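Putative glycoside hydrolase (Parabacteroides distasonis ATCC 8503, PDB 3GYC) probably hydrolyses glycosidic bonds in carbohydrates, using a cellulase-like domain of the TIM-barrel type. Local coordinates at residues S25-R30 with N88-Q93; T337-G342 with P374-L379; L158-P163 with L209-H214. All coordinates share one frame; numbering follows the deposited sequence.

Interaction 1. Residues S25-R30 with N88-Q93. With EDO (1,2-ethanediol), chain E; EDO (1,2-ethanediol), chain D.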
loop_
_atom_site.group_PDB
_atom_site.type_symbol
_atom_site.label_atom_id
_atom_site.label_comp_id
_atom_site.label_asym_id
_atom_site.label_seq_id
_atom_site.Cartn_x
_atom_site.Cartn_y
_atom_site.Cartn_z
ATOM N N SER A 25 -8.148 1.513 7.531
ATOM C CA SER A 25 -8.946 0.663 8.396
ATOM C C SER A 25 -8.482 0.683 9.878
ATOM O O SER A 25 -9.300 0.562 10.775
ATOM C CB SER A 25 -8.979 -0.761 7.860
ATOM O OG SER A 25 -9.530 -0.857 6.556
ATOM N N TRP A 26 -7.183 0.872 10.128
ATOM C CA TRP A 26 -6.656 0.879 11.470
ATOM C C TRP A 26 -7.350 1.925 12.356
ATOM O O TRP A 26 -7.501 1.715 13.573
ATOM C CB TRP A 26 -5.101 1.124 11.442
ATOM C CG TRP A 26 -4.747 2.533 11.067
ATOM C CD1 TRP A 26 -4.599 3.030 9.821
ATOM C CD2 TRP A 26 -4.544 3.635 11.960
ATOM N NE1 TRP A 26 -4.335 4.381 9.872
ATOM C CE2 TRP A 26 -4.260 4.768 11.171
ATOM C CE3 TRP A 26 -4.585 3.777 13.331
ATOM C CZ2 TRP A 26 -4.016 6.013 11.721
ATOM C CZ3 TRP A 26 -4.345 4.983 13.876
ATOM C CH2 TRP A 26 -4.063 6.097 13.082
ATOM N N LEU A 27 -7.724 3.054 11.755
ATOM C CA LEU A 27 -8.377 4.118 12.511
ATOM C C LEU A 27 -9.896 4.034 12.375
ATOM O O LEU A 27 -10.606 4.273 13.359
ATOM C CB LEU A 27 -7.874 5.485 12.017
ATOM C CG LEU A 27 -8.335 6.710 12.786
ATOM C CD1 LEU A 27 -7.933 6.580 14.267
ATOM C CD2 LEU A 27 -7.786 8.012 12.078
ATOM N N GLU A 28 -10.387 3.698 11.189
ATOM C CA GLU A 28 -11.829 3.740 10.896
ATOM C C GLU A 28 -12.674 2.565 11.323
ATOM O O GLU A 28 -13.824 2.747 11.680
ATOM C CB GLU A 28 -12.035 3.936 9.404
ATOM C CG GLU A 28 -11.683 5.355 9.031
ATOM C CD GLU A 28 -11.833 5.647 7.559
ATOM O OE1 GLU A 28 -12.839 5.225 6.950
ATOM O OE2 GLU A 28 -10.994 6.412 7.022
ATOM N N ARG A 29 -12.088 1.368 11.285
ATOM C CA ARG A 29 -12.864 0.139 11.523
ATOM C C ARG A 29 -12.849 -0.258 12.936
ATOM O O ARG A 29 -12.241 -1.277 13.344
ATOM C CB ARG A 29 -12.368 -0.968 10.600
ATOM C CG ARG A 29 -12.684 -0.720 9.156
ATOM C CD ARG A 29 -12.510 -2.014 8.302
ATOM N NE ARG A 29 -13.500 -3.039 8.632
ATOM C CZ ARG A 29 -14.686 -3.200 8.054
ATOM N NH1 ARG A 29 -15.161 -2.348 7.171
ATOM N NH2 ARG A 29 -15.488 -4.158 8.486
ATOM N N ARG A 30 -13.478 0.614 13.734
ATOM C CA ARG A 30 -13.463 0.435 15.176
ATOM C C ARG A 30 -14.854 0.501 15.826
ATOM O O ARG A 30 -14.978 0.701 17.020
ATOM C CB ARG A 30 -12.467 1.406 15.790
ATOM C CG ARG A 30 -11.117 1.399 15.079
ATOM C CD ARG A 30 -10.139 2.257 15.828
ATOM N NE ARG A 30 -9.579 1.592 17.010
ATOM C CZ ARG A 30 -9.092 2.203 18.081
ATOM N NH1 ARG A 30 -9.196 3.512 18.234
ATOM N NH2 ARG A 30 -8.513 1.499 19.027
ATOM N N ASN A 88 -18.410 8.200 8.851
ATOM C CA ASN A 88 -17.736 7.782 10.064
ATOM C C ASN A 88 -16.973 8.988 10.618
ATOM O O ASN A 88 -16.782 9.994 9.915
ATOM C CB ASN A 88 -16.805 6.615 9.747
ATOM C CG ASN A 88 -16.392 5.834 10.984
ATOM O OD1 ASN A 88 -16.844 6.107 12.125
ATOM N ND2 ASN A 88 -15.609 4.779 10.757
ATOM N N GLU A 89 -16.617 8.917 11.892
ATOM C CA GLU A 89 -15.907 10.004 12.561
ATOM C C GLU A 89 -14.612 9.503 13.072
ATOM O O GLU A 89 -14.580 8.457 13.694
ATOM C CB GLU A 89 -16.669 10.503 13.775
ATOM C CG GLU A 89 -17.914 11.270 13.488
ATOM C CD GLU A 89 -18.519 11.868 14.784
ATOM O OE1 GLU A 89 -17.736 12.118 15.764
ATOM O OE2 GLU A 89 -19.755 12.132 14.810
ATOM N N VAL A 90 -13.539 10.228 12.818
ATOM C CA VAL A 90 -12.229 9.862 13.360
ATOM C C VAL A 90 -11.509 11.057 13.972
ATOM O O VAL A 90 -11.757 12.220 13.588
ATOM C CB VAL A 90 -11.298 9.267 12.274
ATOM C CG1 VAL A 90 -11.953 8.011 11.637
ATOM C CG2 VAL A 90 -10.910 10.326 11.228
ATOM N N GLN A 91 -10.658 10.755 14.956
ATOM C CA GLN A 91 -9.756 11.733 15.566
ATOM C C GLN A 91 -8.356 11.132 15.358
ATOM O O GLN A 91 -8.012 10.051 15.896
ATOM C CB GLN A 91 -10.076 12.018 17.033
ATOM C CG GLN A 91 -9.196 13.083 17.587
ATOM C CD GLN A 91 -9.324 13.299 19.071
ATOM O OE1 GLN A 91 -10.413 13.287 19.638
ATOM N NE2 GLN A 91 -8.207 13.595 19.696
ATOM N N VAL A 92 -7.535 11.825 14.576
ATOM C CA VAL A 92 -6.266 11.248 14.109
ATOM C C VAL A 92 -5.162 11.251 15.161
ATOM O O VAL A 92 -4.461 10.258 15.294
ATOM C CB VAL A 92 -5.813 11.842 12.774
ATOM C CG1 VAL A 92 -4.598 11.130 12.218
ATOM C CG2 VAL A 92 -6.936 11.765 11.746
ATOM N N GLN A 93 -5.011 12.332 15.909
ATOM C CA GLN A 93 -4.052 12.380 17.009
ATOM C C GLN A 93 -4.825 12.592 18.296
ATOM O O GLN A 93 -5.790 13.380 18.314
ATOM C CB GLN A 93 -3.016 13.485 16.821
ATOM C CG GLN A 93 -1.981 13.275 15.744
ATOM C CD GLN A 93 -0.940 12.199 16.088
ATOM O OE1 GLN A 93 -1.179 11.323 16.937
ATOM N NE2 GLN A 93 0.213 12.268 15.426
HETATM C C1 EDO E . -14.768 3.885 14.344
HETATM O O1 EDO E . -14.278 5.253 14.291
HETATM C C2 EDO E . -16.212 3.817 14.801
HETATM O O2 EDO E . -17.178 4.161 13.779
HETATM C C1 EDO D . -19.389 -3.965 7.531
HETATM O O1 EDO D . -18.311 -4.644 8.204
HETATM C C2 EDO D . -18.963 -3.598 6.139
HETATM O O2 EDO D . -17.623 -3.077 6.057
#
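One face of the W26 indole carries CB of L27, over the ring centre. At the edge of the R29 guanidinium lies a 1,2-ethanediol (chain D), probably from the crystallisation liquor. R29 NH1 gives it a nearly straight bond, 2.8 Å to its O2, and NH2 bonds its O1. The third flat group, the N88 carboxamide, makes the polar contact between the segments. N88 ND2 donates to E28 O at 2.9 Å. The N-H comes in the carbonyl plane on a lone pair, and E28 O lies 7° out of the amide plane. The bond is bent, at 131°. The other end of the amide, N88 OD1, accepts from O2 of a second ethanediol (chain E) at 2.6 Å and from E89 N, which sits above the carbonyl plane. N88 ND2 also bonds S84. An alanine here would remove every bond of the amide, and would probably loosen the hold on the E28 carbonyl.

The apolar part centres on L27, whose CG is anti to the backbone N. Its CD2 meets V90 CB at 3.7 Å and V92 CG2 at 3.9 Å. E28 CG touches V90 CG1 at 3.7 Å, while its carboxylate turns to Y59, S84 and R117. E28 O takes a weak bond from R30 N, which closes an inverse gamma turn centred on R29. The contact joins the short helix 25-28, just after the first barrel strand 17-23, to the two-stranded antiparallel sheet 71-73/88-90. Both belong to the excursions beyond the C-terminal strand ends, the end that holds the active site in TIM-barrel enzymes.

Interaction 2. Residues T337-G342 with P374-L379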
loop_
_atom_site.group_PDB
_atom_site.type_symbol
_atom_site.label_atom_id
_atom_site.label_comp_id
_atom_site.label_asym_id
_atom_site.label_seq_id
_atom_site.Cartn_x
_atom_site.Cartn_y
_atom_site.Cartn_z
ATOM N N THR A 337 13.522 -13.035 -5.906
ATOM C CA THR A 337 14.309 -12.137 -6.775
ATOM C C THR A 337 15.404 -11.326 -6.085
ATOM O O THR A 337 16.343 -10.893 -6.735
ATOM C CB THR A 337 13.436 -11.087 -7.459
ATOM O OG1 THR A 337 12.967 -10.160 -6.471
ATOM C CG2 THR A 337 12.284 -11.774 -8.217
ATOM N N GLY A 338 15.257 -11.098 -4.787
ATOM C CA GLY A 338 16.220 -10.303 -4.018
ATOM C C GLY A 338 16.018 -8.798 -4.099
ATOM O O GLY A 338 16.721 -8.043 -3.437
HETATM N N MSE A 339 15.056 -8.341 -4.898
HETATM C CA MSE A 339 14.828 -6.900 -5.039
HETATM C C MSE A 339 13.821 -6.325 -4.052
HETATM O O MSE A 339 13.743 -5.112 -3.923
HETATM C CB MSE A 339 14.414 -6.580 -6.471
HETATM C CG MSE A 339 15.500 -6.932 -7.497
HETATM SE SE MSE A 339 17.199 -6.159 -7.218
HETATM C CE MSE A 339 16.587 -4.373 -6.687
ATOM N N TRP A 340 13.050 -7.163 -3.368
ATOM C CA TRP A 340 12.046 -6.650 -2.446
ATOM C C TRP A 340 12.567 -6.550 -1.015
ATOM O O TRP A 340 13.152 -7.487 -0.509
ATOM C CB TRP A 340 10.781 -7.517 -2.490
ATOM C CG TRP A 340 9.715 -7.095 -3.494
ATOM C CD1 TRP A 340 8.625 -6.362 -3.203
ATOM C CD2 TRP A 340 9.615 -7.431 -4.884
ATOM N NE1 TRP A 340 7.866 -6.168 -4.306
ATOM C CE2 TRP A 340 8.440 -6.822 -5.363
ATOM C CE3 TRP A 340 10.407 -8.170 -5.778
ATOM C CZ2 TRP A 340 8.031 -6.922 -6.676
ATOM C CZ3 TRP A 340 9.991 -8.282 -7.089
ATOM C CH2 TRP A 340 8.820 -7.651 -7.533
ATOM N N VAL A 341 12.390 -5.392 -0.396
ATOM C CA VAL A 341 12.766 -5.163 1.005
ATOM C C VAL A 341 11.542 -5.227 1.923
ATOM O O VAL A 341 11.672 -5.358 3.137
ATOM C CB VAL A 341 13.514 -3.789 1.184
ATOM C CG1 VAL A 341 14.840 -3.793 0.392
ATOM C CG2 VAL A 341 12.645 -2.636 0.748
ATOM N N GLY A 342 10.362 -5.138 1.321
ATOM C CA GLY A 342 9.084 -5.237 1.999
ATOM C C GLY A 342 8.118 -6.015 1.114
ATOM O O GLY A 342 7.790 -5.577 0.011
ATOM N N PRO A 374 17.478 -13.424 1.099
ATOM C CA PRO A 374 18.604 -12.495 0.942
ATOM C C PRO A 374 18.310 -11.384 -0.066
ATOM O O PRO A 374 17.596 -11.612 -1.038
ATOM C CB PRO A 374 19.712 -13.396 0.399
ATOM C CG PRO A 374 19.036 -14.523 -0.204
ATOM C CD PRO A 374 17.768 -14.743 0.520
ATOM N N LEU A 375 18.866 -10.203 0.167
ATOM C CA LEU A 375 18.720 -9.037 -0.720
ATOM C C LEU A 375 19.781 -9.028 -1.823
ATOM O O LEU A 375 20.898 -9.475 -1.608
ATOM C CB LEU A 375 18.838 -7.741 0.097
ATOM C CG LEU A 375 17.690 -7.469 1.082
ATOM C CD1 LEU A 375 17.983 -6.206 1.894
ATOM C CD2 LEU A 375 16.428 -7.340 0.310
ATOM N N ASP A 376 19.432 -8.481 -2.982
ATOM C CA ASP A 376 20.350 -8.399 -4.133
ATOM C C ASP A 376 21.519 -7.450 -3.817
ATOM O O ASP A 376 21.364 -6.471 -3.086
ATOM C CB ASP A 376 19.551 -7.947 -5.356
ATOM C CG ASP A 376 20.301 -8.092 -6.658
ATOM O OD1 ASP A 376 20.012 -9.041 -7.403
ATOM O OD2 ASP A 376 21.200 -7.281 -6.932
ATOM N N GLU A 377 22.701 -7.754 -4.346
ATOM C CA GLU A 377 23.887 -6.911 -4.120
ATOM C C GLU A 377 23.741 -5.537 -4.769
ATOM O O GLU A 377 24.410 -4.593 -4.375
ATOM C CB GLU A 377 25.217 -7.621 -4.509
ATOM C CG GLU A 377 25.705 -7.546 -5.969
ATOM C CD GLU A 377 27.120 -8.194 -6.146
ATOM O OE1 GLU A 377 27.203 -9.437 -6.164
ATOM O OE2 GLU A 377 28.167 -7.480 -6.278
ATOM N N SER A 378 22.848 -5.401 -5.740
ATOM C CA SER A 378 22.570 -4.083 -6.301
ATOM C C SER A 378 22.008 -3.130 -5.227
ATOM O O SER A 378 22.072 -1.917 -5.390
ATOM C CB SER A 378 21.596 -4.180 -7.445
ATOM O OG SER A 378 20.340 -4.663 -7.001
ATOM N N LEU A 379 21.454 -3.697 -4.154
ATOM C CA LEU A 379 20.917 -2.908 -3.025
ATOM C C LEU A 379 21.859 -2.823 -1.834
ATOM O O LEU A 379 21.923 -1.799 -1.166
ATOM C CB LEU A 379 19.602 -3.503 -2.518
ATOM C CG LEU A 379 18.449 -3.653 -3.506
ATOM C CD1 LEU A 379 17.246 -4.205 -2.749
ATOM C CD2 LEU A 379 18.124 -2.341 -4.217
#
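The side chain of M339, a selenomethionine, starts with CG anti to the carbonyl carbon and then bends at chi2 (-55°) and chi3. The bends swing its end back to the 374-379 segment, although its CB points away from it. They put M339 SE 3.5 Å from D376 CB and equally close to S378 OG, which takes the crowded position between backbone N and carbonyl carbon. M339 CE goes on to L379 CD2, also at 3.5 Å, the two side chains crossing obliquely.

The backbones meet at G338, which leaves helix 321-337 with positive phi. D376 N donates to G338 O at 2.8 Å, from above the carbonyl plane. A CA-H...O contact runs from L375 to the same oxygen, and another from G338 CA to P374 O. Glycine suits this place twice over: positive phi favours it, and a CB would fall tight against D376 N. Just before it, T337 OG1 accepts from M339 N to form an ST turn, and it also bonds A334 O.

Beyond this crossing, V341 CG1 meets L375 CD2 at 3.9 Å, at about a right angle, and L379 CD1 at 4.0 Å. P300 and L389 add to the cover of V341.

D376 is the N-cap of helix 377-380. Its CG is anti to the backbone N (chi1 -168°), which helps bring OD2 to S378 N, 2.8 Å away on the anti lone pair. S378 OG meets OD2 from above the carboxylate plane. OD1 forms a salt bridge with R295 of helix 276-297. Two donors on one oxygen, an arginine on the other and a helix N-terminus nearby would probably favour the ionised form of D376.

Interaction 3. Residues L158-P163 with L209-H214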
loop_
_atom_site.group_PDB
_atom_site.type_symbol
_atom_site.label_atom_id
_atom_site.label_comp_id
_atom_site.label_asym_id
_atom_site.label_seq_id
_atom_site.Cartn_x
_atom_site.Cartn_y
_atom_site.Cartn_z
ATOM N N LEU A 158 4.025 9.784 -0.445
ATOM C CA LEU A 158 3.171 10.979 -0.476
ATOM C C LEU A 158 1.796 10.776 -1.032
ATOM O O LEU A 158 0.950 11.649 -0.862
ATOM C CB LEU A 158 3.869 12.180 -1.164
ATOM C CG LEU A 158 4.825 12.950 -0.240
ATOM C CD1 LEU A 158 5.965 12.086 0.206
ATOM C CD2 LEU A 158 5.378 14.221 -0.924
ATOM N N CYS A 159 1.555 9.664 -1.724
ATOM C CA CYS A 159 0.217 9.380 -2.209
ATOM C C CYS A 159 0.039 7.988 -2.782
ATOM O O CYS A 159 0.747 7.615 -3.726
ATOM C CB CYS A 159 -0.146 10.372 -3.325
ATOM S SG CYS A 159 -1.891 10.263 -3.705
ATOM N N ASN A 160 -0.907 7.225 -2.212
ATOM C CA ASN A 160 -1.297 5.938 -2.755
ATOM C C ASN A 160 -1.669 6.029 -4.221
ATOM O O ASN A 160 -2.511 6.846 -4.589
ATOM C CB ASN A 160 -2.517 5.407 -2.020
ATOM C CG ASN A 160 -3.058 4.127 -2.635
ATOM O OD1 ASN A 160 -2.461 3.043 -2.480
ATOM N ND2 ASN A 160 -4.207 4.236 -3.326
ATOM N N GLU A 161 -1.072 5.167 -5.050
ATOM C CA GLU A 161 -1.451 5.042 -6.477
ATOM C C GLU A 161 -1.521 6.351 -7.219
ATOM O O GLU A 161 -2.484 6.676 -7.939
ATOM C CB GLU A 161 -2.737 4.233 -6.612
ATOM C CG GLU A 161 -2.483 2.825 -6.091
ATOM C CD GLU A 161 -3.689 1.913 -6.044
ATOM O OE1 GLU A 161 -4.844 2.416 -6.077
ATOM O OE2 GLU A 161 -3.444 0.677 -5.930
ATOM N N TRP A 162 -0.446 7.106 -7.042
ATOM C CA TRP A 162 -0.274 8.363 -7.751
ATOM C C TRP A 162 -0.291 8.138 -9.272
ATOM O O TRP A 162 0.329 7.199 -9.767
ATOM C CB TRP A 162 1.055 8.985 -7.341
ATOM C CG TRP A 162 1.366 10.347 -7.975
ATOM C CD1 TRP A 162 2.139 10.587 -9.063
ATOM C CD2 TRP A 162 0.913 11.628 -7.514
ATOM N NE1 TRP A 162 2.195 11.939 -9.319
ATOM C CE2 TRP A 162 1.447 12.598 -8.383
ATOM C CE3 TRP A 162 0.099 12.045 -6.452
ATOM C CZ2 TRP A 162 1.204 13.958 -8.219
ATOM C CZ3 TRP A 162 -0.153 13.389 -6.295
ATOM C CH2 TRP A 162 0.392 14.337 -7.182
ATOM N N PRO A 163 -0.964 9.023 -10.030
ATOM C CA PRO A 163 -1.702 10.195 -9.583
ATOM C C PRO A 163 -3.212 10.026 -9.747
ATOM O O PRO A 163 -3.874 10.940 -10.201
ATOM C CB PRO A 163 -1.176 11.279 -10.526
ATOM C CG PRO A 163 -1.032 10.575 -11.812
ATOM C CD PRO A 163 -0.653 9.136 -11.466
ATOM N N LEU A 209 8.960 8.427 -1.397
ATOM C CA LEU A 209 8.484 7.971 -2.697
ATOM C C LEU A 209 7.031 8.370 -2.903
ATOM O O LEU A 209 6.441 9.001 -2.039
ATOM C CB LEU A 209 8.536 6.436 -2.746
ATOM C CG LEU A 209 7.469 5.711 -1.908
ATOM C CD1 LEU A 209 7.107 4.393 -2.557
ATOM C CD2 LEU A 209 7.922 5.584 -0.444
ATOM N N TYR A 210 6.491 8.006 -4.072
ATOM C CA TYR A 210 5.067 8.014 -4.359
ATOM C C TYR A 210 4.803 6.602 -4.887
ATOM O O TYR A 210 5.644 6.059 -5.630
ATOM C CB TYR A 210 4.669 9.014 -5.414
ATOM C CG TYR A 210 4.572 10.474 -5.019
ATOM C CD1 TYR A 210 5.692 11.219 -4.720
ATOM C CD2 TYR A 210 3.344 11.140 -5.065
ATOM C CE1 TYR A 210 5.603 12.594 -4.429
ATOM C CE2 TYR A 210 3.244 12.491 -4.776
ATOM C CZ TYR A 210 4.369 13.215 -4.466
ATOM O OH TYR A 210 4.263 14.545 -4.178
ATOM N N SER A 211 3.680 5.984 -4.500
ATOM C CA SER A 211 3.380 4.615 -4.926
ATOM C C SER A 211 2.510 4.598 -6.182
ATOM O O SER A 211 1.655 5.453 -6.371
ATOM C CB SER A 211 2.722 3.803 -3.812
ATOM O OG SER A 211 1.484 4.335 -3.386
ATOM N N PHE A 212 2.759 3.597 -7.019
ATOM C CA PHE A 212 2.127 3.453 -8.301
ATOM C C PHE A 212 1.467 2.082 -8.560
ATOM O O PHE A 212 1.858 1.066 -7.976
ATOM C CB PHE A 212 3.171 3.662 -9.390
ATOM C CG PHE A 212 4.009 4.920 -9.242
ATOM C CD1 PHE A 212 3.444 6.134 -8.897
ATOM C CD2 PHE A 212 5.360 4.888 -9.571
ATOM C CE1 PHE A 212 4.209 7.263 -8.789
ATOM C CE2 PHE A 212 6.137 6.021 -9.486
ATOM C CZ PHE A 212 5.556 7.215 -9.093
ATOM N N ASP A 213 0.440 2.078 -9.424
ATOM C CA ASP A 213 -0.204 0.848 -9.873
ATOM C C ASP A 213 -0.169 0.687 -11.416
ATOM O O ASP A 213 -0.632 -0.334 -11.930
ATOM C CB ASP A 213 -1.650 0.751 -9.383
ATOM C CG ASP A 213 -2.538 1.904 -9.915
ATOM O OD1 ASP A 213 -2.012 2.891 -10.487
ATOM O OD2 ASP A 213 -3.776 1.817 -9.750
ATOM N N HIS A 214 0.376 1.666 -12.144
ATOM C CA HIS A 214 0.464 1.575 -13.602
ATOM C C HIS A 214 1.226 0.299 -13.991
ATOM O O HIS A 214 2.337 0.038 -13.486
ATOM C CB HIS A 214 1.167 2.798 -14.160
ATOM C CG HIS A 214 0.939 2.980 -15.617
ATOM N ND1 HIS A 214 1.772 2.444 -16.570
ATOM C CD2 HIS A 214 -0.049 3.607 -16.288
ATOM C CE1 HIS A 214 1.311 2.741 -17.770
ATOM N NE2 HIS A 214 0.208 3.450 -17.625
HETATM O O HOH W 1 -3.072 5.726 -10.262
HETATM O O HOH W 2 -0.018 4.675 -10.645
#
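Y210 can be followed outward from CB, which lies 4.1 Å from W162 CB. Its ring then presents an edge to the indole face, a T-shaped stack with the planes at 64°. CD2 meets W162 CD2 at 3.5 Å, and CE2 meets W162 CE3 at 3.6 Å. Over one face of the tyrosine ring comes L158 CB, 3.5 Å from Y210 CZ, as a CH-pi contact. At the tip Y210 OH touches L158 CD2 and bonds S195. The opposite face of W162 carries P163 CB; the peptide bond before P163 is cis.

The backbones are pinned by L158 N to L209 O, 3.0 Å, and by W162 N to S211 O, 2.8 Å, nearly along the C=O axis. S211 OG accepts from E161 N and also bonds D157. The E161 and D213 carboxylates stack, OE1 3.9 Å from OD2, which may raise the pKa of one; E161 OE2 bonds H234. N160 and E161 resemble the Asn-Glu pair that follows the fourth strand in clan A glycoside hydrolases, consistent with an active-site place. The two loops follow the neighbouring parallel strands 153-157 and 208-209, with helix 186-200 packed on L158, Y210 and F212.

Along the chain interaction 1 comes first, then interaction 3, then interaction 2. None touches another. Interactions 1 and 2 lie on opposite sides of the chain's centre, with centres 35 Å apart. Interaction 3 is the most central, about 22 Å from interaction 1 and 21 Å from interaction 2, centre to centre. Each has a segment entering or leaving a strand of the eight-stranded parallel sheet. Interactions 1 and 3 use segments that follow strands 17-23, 153-157 and 208-209, at the C-terminal strand ends. Interaction 2 lies at the start of strand 340-343, where it joins the C-terminal part of the chain to the other end of the barrel, away from the probable active site.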